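Local coordinates for neural-cadherin (Drosophila melanogaster, PDB 3UBF), which mediates calcium-dependent, preferentially homophilic cell-cell adhesion, here represented by three consecutive extracellular cadherin repeats, at residues F106-L119 and E201-Y215. Sequence-based numbering, arbitrary orientation.
Sequences FINRPLPMQAVVQL and ERLSIVGGKRAPQFY
Arg-210 reaches back from the linker that leaves strand 201-207 and gives NH2 to Ala-115 O at 2.8 Å, the acceptor lying in the guanidinium plane. The setting is a Greek-key cadherin repeat, in which the second part of the split first strand, 113-117, runs parallel to the last strand, 201-207. Ala-115 O also accepts Val-206 N, and so illustrates how one carbonyl can serve both a strand ladder and a side chain from an interdomain linker. The ladder runs from Ser-204 N on Met-113 O to Gly-208 N on Val-117 O, the latter 2.7 Å long. NH1 and NH2 of Arg-210 both grip Ser-204 OG, itself tied to Glu-176, which fixes the rotation of the guanidinium; the group is wedged between the Gln-114 amide, stacked over one face with the two planes 12° apart, and Val-206 CG2 on the opposite face. With an alanine here, Ala-115 O would probably keep only Val-206 N, Ser-204 OG would lose two donors, and one side of the Gln-114 amide would be uncovered.

Further along, the linker returns with Gln-213, whose chain, extended with CG anti to the backbone N (chi1 -177°), carries NE2 to a lone pair of Pro-112 O at 2.9 Å in an almost straight bond. Its amide also lies against that of Gln-114, planes 21° apart, and Phe-241 of the next repeat touches both glutamines and Arg-210, placing the contact at the junction of two repeats.

Apolar packing completes the pairing. On the face that carries Ala-115, Val-117 CB rests on Ile-205 CG2 and Met-113 CB on Leu-203 CD1. At the far end, Pro-110, after a cis peptide bond, makes a CH-pi contact, CG over the face of the Tyr-215 ring, 3.8 Å from its centroid.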
loop_
_atom_site.group_PDB
_atom_site.type_symbol
_atom_site.label_atom_id
_atom_site.label_comp_id
_atom_site.label_asym_id
_atom_site.label_seq_id
_atom_site.Cartn_x
_atom_site.Cartn_y
_atom_site.Cartn_z
ATOM N N PHE A 106 0.490 -3.455 -3.009
ATOM C CA PHE A 106 -0.777 -4.105 -3.310
ATOM C C PHE A 106 -1.743 -3.943 -2.149
ATOM O O PHE A 106 -1.360 -4.120 -0.982
ATOM C CB PHE A 106 -0.552 -5.570 -3.637
ATOM C CG PHE A 106 0.101 -5.788 -4.980
ATOM C CD1 PHE A 106 1.422 -6.221 -5.062
ATOM C CD2 PHE A 106 -0.602 -5.534 -6.163
ATOM C CE1 PHE A 106 2.021 -6.418 -6.283
ATOM C CE2 PHE A 106 -0.008 -5.716 -7.400
ATOM C CZ PHE A 106 1.305 -6.157 -7.468
ATOM N N ILE A 107 -2.970 -3.554 -2.483
ATOM C CA ILE A 107 -4.078 -3.497 -1.521
ATOM C C ILE A 107 -5.044 -4.679 -1.628
ATOM O O ILE A 107 -5.969 -4.795 -0.826
ATOM C CB ILE A 107 -4.844 -2.133 -1.545
ATOM C CG1 ILE A 107 -5.549 -1.910 -2.878
ATOM C CG2 ILE A 107 -3.881 -0.994 -1.261
ATOM C CD1 ILE A 107 -6.443 -0.669 -2.911
ATOM N N ASN A 108 -4.829 -5.560 -2.598
ATOM C CA ASN A 108 -5.541 -6.859 -2.615
ATOM C C ASN A 108 -5.529 -7.553 -1.259
ATOM O O ASN A 108 -4.471 -7.722 -0.643
ATOM C CB ASN A 108 -4.950 -7.794 -3.658
ATOM C CG ASN A 108 -5.143 -7.280 -5.061
ATOM O OD1 ASN A 108 -4.251 -6.631 -5.615
ATOM N ND2 ASN A 108 -6.316 -7.533 -5.638
ATOM N N ARG A 109 -6.710 -7.924 -0.780
ATOM C CA ARG A 109 -6.808 -8.731 0.426
ATOM C C ARG A 109 -7.774 -9.897 0.195
ATOM O O ARG A 109 -8.726 -9.757 -0.575
ATOM C CB ARG A 109 -7.190 -7.879 1.646
ATOM C CG ARG A 109 -6.114 -6.850 2.105
ATOM C CD ARG A 109 -4.805 -7.515 2.566
ATOM N NE ARG A 109 -3.804 -6.551 3.045
ATOM C CZ ARG A 109 -2.926 -5.918 2.259
ATOM N NH1 ARG A 109 -2.905 -6.128 0.959
ATOM N NH2 ARG A 109 -2.062 -5.065 2.765
ATOM N N PRO A 110 -7.513 -11.067 0.823
ATOM C CA PRO A 110 -6.376 -11.403 1.689
ATOM C C PRO A 110 -5.114 -11.593 0.881
ATOM O O PRO A 110 -5.184 -11.743 -0.343
ATOM C CB PRO A 110 -6.775 -12.755 2.283
ATOM C CG PRO A 110 -8.248 -12.893 2.004
ATOM C CD PRO A 110 -8.449 -12.197 0.715
ATOM N N LEU A 111 -3.973 -11.560 1.558
ATOM C CA LEU A 111 -2.716 -11.978 0.966
ATOM C C LEU A 111 -2.335 -13.292 1.626
ATOM O O LEU A 111 -2.635 -13.491 2.813
ATOM C CB LEU A 111 -1.624 -10.917 1.171
ATOM C CG LEU A 111 -1.828 -9.625 0.356
ATOM C CD1 LEU A 111 -0.768 -8.605 0.729
ATOM C CD2 LEU A 111 -1.839 -9.863 -1.148
ATOM N N PRO A 112 -1.693 -14.206 0.872
ATOM C CA PRO A 112 -1.303 -14.095 -0.539
ATOM C C PRO A 112 -2.494 -14.077 -1.493
ATOM O O PRO A 112 -3.581 -14.579 -1.165
ATOM C CB PRO A 112 -0.465 -15.359 -0.783
ATOM C CG PRO A 112 -0.063 -15.833 0.571
ATOM C CD PRO A 112 -1.207 -15.465 1.467
ATOM N N MET A 113 -2.271 -13.491 -2.660
ATOM C CA MET A 113 -3.276 -13.371 -3.696
ATOM C C MET A 113 -3.809 -14.722 -4.144
ATOM O O MET A 113 -3.051 -15.585 -4.587
ATOM C CB MET A 113 -2.687 -12.619 -4.882
ATOM C CG MET A 113 -2.544 -11.122 -4.654
ATOM S SD MET A 113 -1.584 -10.353 -5.972
ATOM C CE MET A 113 -1.457 -8.700 -5.292
ATOM N N GLN A 114 -5.121 -14.893 -4.019
ATOM C CA GLN A 114 -5.769 -16.142 -4.377
ATOM C C GLN A 114 -7.018 -15.904 -5.218
ATOM O O GLN A 114 -7.799 -15.007 -4.943
ATOM C CB GLN A 114 -6.090 -16.967 -3.132
ATOM C CG GLN A 114 -4.845 -17.549 -2.502
ATOM C CD GLN A 114 -5.090 -18.463 -1.326
ATOM O OE1 GLN A 114 -4.135 -18.976 -0.750
ATOM N NE2 GLN A 114 -6.355 -18.669 -0.949
ATOM N N ALA A 115 -7.163 -16.704 -6.264
ATOM C CA ALA A 115 -8.312 -16.688 -7.130
ATOM C C ALA A 115 -8.627 -18.127 -7.515
ATOM O O ALA A 115 -7.851 -19.052 -7.242
ATOM C CB ALA A 115 -8.018 -15.882 -8.370
ATOM N N VAL A 116 -9.781 -18.308 -8.149
ATOM C CA VAL A 116 -10.107 -19.556 -8.835
ATOM C C VAL A 116 -10.396 -19.241 -10.293
ATOM O O VAL A 116 -10.775 -18.113 -10.632
ATOM C CB VAL A 116 -11.326 -20.245 -8.214
ATOM C CG1 VAL A 116 -10.961 -20.846 -6.857
ATOM C CG2 VAL A 116 -12.505 -19.264 -8.101
ATOM N N VAL A 117 -10.219 -20.230 -11.160
ATOM C CA VAL A 117 -10.655 -20.083 -12.544
ATOM C C VAL A 117 -11.660 -21.169 -12.908
ATOM O O VAL A 117 -11.394 -22.361 -12.744
ATOM C CB VAL A 117 -9.468 -20.085 -13.535
ATOM C CG1 VAL A 117 -8.648 -21.375 -13.422
ATOM C CG2 VAL A 117 -9.968 -19.887 -14.955
ATOM N N GLN A 118 -12.816 -20.735 -13.399
ATOM C CA GLN A 118 -13.850 -21.605 -13.955
ATOM C C GLN A 118 -13.187 -22.632 -14.885
ATOM O O GLN A 118 -12.275 -22.283 -15.641
ATOM C CB GLN A 118 -14.811 -20.726 -14.748
ATOM C CG GLN A 118 -16.292 -20.992 -14.555
ATOM C CD GLN A 118 -17.119 -20.595 -15.797
ATOM O OE1 GLN A 118 -16.937 -19.508 -16.378
ATOM N NE2 GLN A 118 -18.021 -21.481 -16.206
ATOM N N LEU A 119 -13.616 -23.894 -14.831
ATOM C CA LEU A 119 -12.937 -24.934 -15.608
ATOM C C LEU A 119 -13.029 -24.749 -17.117
ATOM O O LEU A 119 -12.099 -25.075 -17.848
ATOM C CB LEU A 119 -13.428 -26.330 -15.226
ATOM C CG LEU A 119 -13.117 -26.759 -13.794
ATOM C CD1 LEU A 119 -13.457 -28.223 -13.588
ATOM C CD2 LEU A 119 -11.643 -26.458 -13.435
ATOM N N GLU A 201 4.574 -10.072 -6.188
ATOM C CA GLU A 201 3.668 -10.932 -5.440
ATOM C C GLU A 201 3.247 -12.166 -6.218
ATOM O O GLU A 201 3.153 -12.153 -7.450
ATOM C CB GLU A 201 2.405 -10.166 -5.016
ATOM C CG GLU A 201 2.532 -9.401 -3.699
ATOM C CD GLU A 201 2.712 -10.292 -2.473
ATOM O OE1 GLU A 201 2.601 -11.540 -2.565
ATOM O OE2 GLU A 201 2.987 -9.736 -1.399
ATOM N N ARG A 202 2.942 -13.219 -5.476
ATOM C CA ARG A 202 2.504 -14.470 -6.055
ATOM C C ARG A 202 0.989 -14.569 -6.073
ATOM O O ARG A 202 0.338 -14.519 -5.031
ATOM C CB ARG A 202 3.077 -15.630 -5.259
ATOM C CG ARG A 202 2.769 -16.976 -5.826
ATOM C CD ARG A 202 3.414 -17.982 -4.953
ATOM N NE ARG A 202 3.250 -19.355 -5.414
ATOM C CZ ARG A 202 2.212 -20.136 -5.126
ATOM N NH1 ARG A 202 1.194 -19.669 -4.406
ATOM N NH2 ARG A 202 2.193 -21.387 -5.574
ATOM N N LEU A 203 0.451 -14.733 -7.279
ATOM C CA LEU A 203 -0.970 -14.938 -7.495
ATOM C C LEU A 203 -1.207 -16.408 -7.841
ATOM O O LEU A 203 -0.664 -16.950 -8.828
ATOM C CB LEU A 203 -1.513 -13.991 -8.575
ATOM C CG LEU A 203 -2.927 -14.243 -9.127
ATOM C CD1 LEU A 203 -3.978 -14.294 -8.025
ATOM C CD2 LEU A 203 -3.306 -13.211 -10.167
ATOM N N SER A 204 -2.012 -17.032 -6.991
ATOM C CA SER A 204 -2.373 -18.427 -7.098
ATOM C C SER A 204 -3.796 -18.526 -7.618
ATOM O O SER A 204 -4.728 -18.049 -6.967
ATOM C CB SER A 204 -2.284 -19.094 -5.721
ATOM O OG SER A 204 -3.162 -20.206 -5.664
ATOM N N ILE A 205 -3.952 -19.134 -8.793
ATOM C CA ILE A 205 -5.263 -19.344 -9.402
ATOM C C ILE A 205 -5.488 -20.848 -9.494
ATOM O O ILE A 205 -4.688 -21.558 -10.090
ATOM C CB ILE A 205 -5.335 -18.696 -10.802
ATOM C CG1 ILE A 205 -4.946 -17.214 -10.725
ATOM C CG2 ILE A 205 -6.720 -18.855 -11.400
ATOM C CD1 ILE A 205 -4.594 -16.593 -12.051
ATOM N N VAL A 206 -6.543 -21.334 -8.849
ATOM C CA VAL A 206 -6.796 -22.769 -8.778
ATOM C C VAL A 206 -7.990 -23.136 -9.666
ATOM O O VAL A 206 -9.017 -22.454 -9.649
ATOM C CB VAL A 206 -6.993 -23.244 -7.312
ATOM C CG1 VAL A 206 -7.450 -24.710 -7.243
ATOM C CG2 VAL A 206 -5.711 -23.087 -6.527
ATOM N N GLY A 207 -7.854 -24.192 -10.463
ATOM C CA GLY A 207 -8.960 -24.636 -11.301
ATOM C C GLY A 207 -10.214 -24.952 -10.495
ATOM O O GLY A 207 -10.189 -25.782 -9.584
ATOM N N GLY A 208 -11.305 -24.262 -10.828
ATOM C CA GLY A 208 -12.647 -24.616 -10.373
ATOM C C GLY A 208 -12.993 -24.153 -8.976
ATOM O O GLY A 208 -13.824 -23.256 -8.793
ATOM N N LYS A 209 -12.357 -24.764 -7.988
ATOM C CA LYS A 209 -12.649 -24.455 -6.595
ATOM C C LYS A 209 -11.403 -24.620 -5.735
ATOM O O LYS A 209 -10.475 -25.349 -6.104
ATOM C CB LYS A 209 -13.810 -25.319 -6.067
ATOM C CG LYS A 209 -13.540 -26.826 -6.136
ATOM C CD LYS A 209 -14.776 -27.645 -5.794
ATOM C CE LYS A 209 -14.444 -29.129 -5.770
ATOM N NZ LYS A 209 -15.506 -29.949 -5.108
ATOM N N ARG A 210 -11.391 -23.923 -4.600
ATOM C CA ARG A 210 -10.314 -24.013 -3.614
ATOM C C ARG A 210 -10.932 -23.654 -2.270
ATOM O O ARG A 210 -12.053 -23.157 -2.217
ATOM C CB ARG A 210 -9.171 -23.054 -3.958
ATOM C CG ARG A 210 -9.514 -21.579 -3.700
ATOM C CD ARG A 210 -8.452 -20.600 -4.209
ATOM N NE ARG A 210 -7.148 -20.881 -3.625
ATOM C CZ ARG A 210 -5.983 -20.598 -4.199
ATOM N NH1 ARG A 210 -4.841 -20.910 -3.567
ATOM N NH2 ARG A 210 -5.959 -20.006 -5.394
ATOM N N ALA A 211 -10.189 -23.879 -1.191
ATOM C CA ALA A 211 -10.714 -23.707 0.154
ATOM C C ALA A 211 -10.760 -22.244 0.557
ATOM O O ALA A 211 -10.048 -21.424 -0.020
ATOM C CB ALA A 211 -9.883 -24.513 1.137
ATOM N N PRO A 212 -11.588 -21.910 1.562
ATOM C CA PRO A 212 -11.711 -20.533 2.017
ATOM C C PRO A 212 -10.366 -20.010 2.461
ATOM O O PRO A 212 -9.516 -20.799 2.905
ATOM C CB PRO A 212 -12.617 -20.644 3.252
ATOM C CG PRO A 212 -13.281 -21.941 3.148
ATOM C CD PRO A 212 -12.321 -22.832 2.444
ATOM N N GLN A 213 -10.175 -18.701 2.318
ATOM C CA GLN A 213 -8.983 -18.037 2.807
ATOM C C GLN A 213 -9.392 -16.985 3.822
ATOM O O GLN A 213 -10.282 -16.155 3.574
ATOM C CB GLN A 213 -8.209 -17.390 1.668
ATOM C CG GLN A 213 -6.898 -16.741 2.081
ATOM C CD GLN A 213 -6.195 -16.090 0.909
ATOM O OE1 GLN A 213 -6.816 -15.789 -0.111
ATOM N NE2 GLN A 213 -4.899 -15.872 1.041
ATOM N N PHE A 214 -8.731 -17.034 4.972
ATOM C CA PHE A 214 -8.964 -16.069 6.019
ATOM C C PHE A 214 -8.372 -14.734 5.611
ATOM O O PHE A 214 -7.391 -14.689 4.868
ATOM C CB PHE A 214 -8.372 -16.566 7.336
ATOM C CG PHE A 214 -9.214 -17.603 8.023
ATOM C CD1 PHE A 214 -8.864 -18.946 7.967
ATOM C CD2 PHE A 214 -10.359 -17.236 8.728
ATOM C CE1 PHE A 214 -9.646 -19.926 8.607
ATOM C CE2 PHE A 214 -11.160 -18.212 9.372
ATOM C CZ PHE A 214 -10.798 -19.556 9.316
ATOM N N TYR A 215 -8.981 -13.648 6.083
ATOM C CA TYR A 215 -8.514 -12.289 5.766
ATOM C C TYR A 215 -7.227 -11.903 6.488
ATOM O O TYR A 215 -6.590 -10.914 6.141
ATOM C CB TYR A 215 -9.634 -11.259 5.960
ATOM C CG TYR A 215 -10.457 -11.113 4.705
ATOM C CD1 TYR A 215 -11.623 -11.860 4.520
ATOM C CD2 TYR A 215 -10.044 -10.266 3.672
ATOM C CE1 TYR A 215 -12.361 -11.750 3.361
ATOM C CE2 TYR A 215 -10.776 -10.149 2.512
ATOM C CZ TYR A 215 -11.935 -10.899 2.357
ATOM O OH TYR A 215 -12.675 -10.794 1.191
HETATM O O HOH W 1 -6.486 -13.960 -1.773
HETATM O O HOH W 2 -4.169 -11.243 4.392
HETATM O O HOH W 3 0.314 -12.574 -3.154
#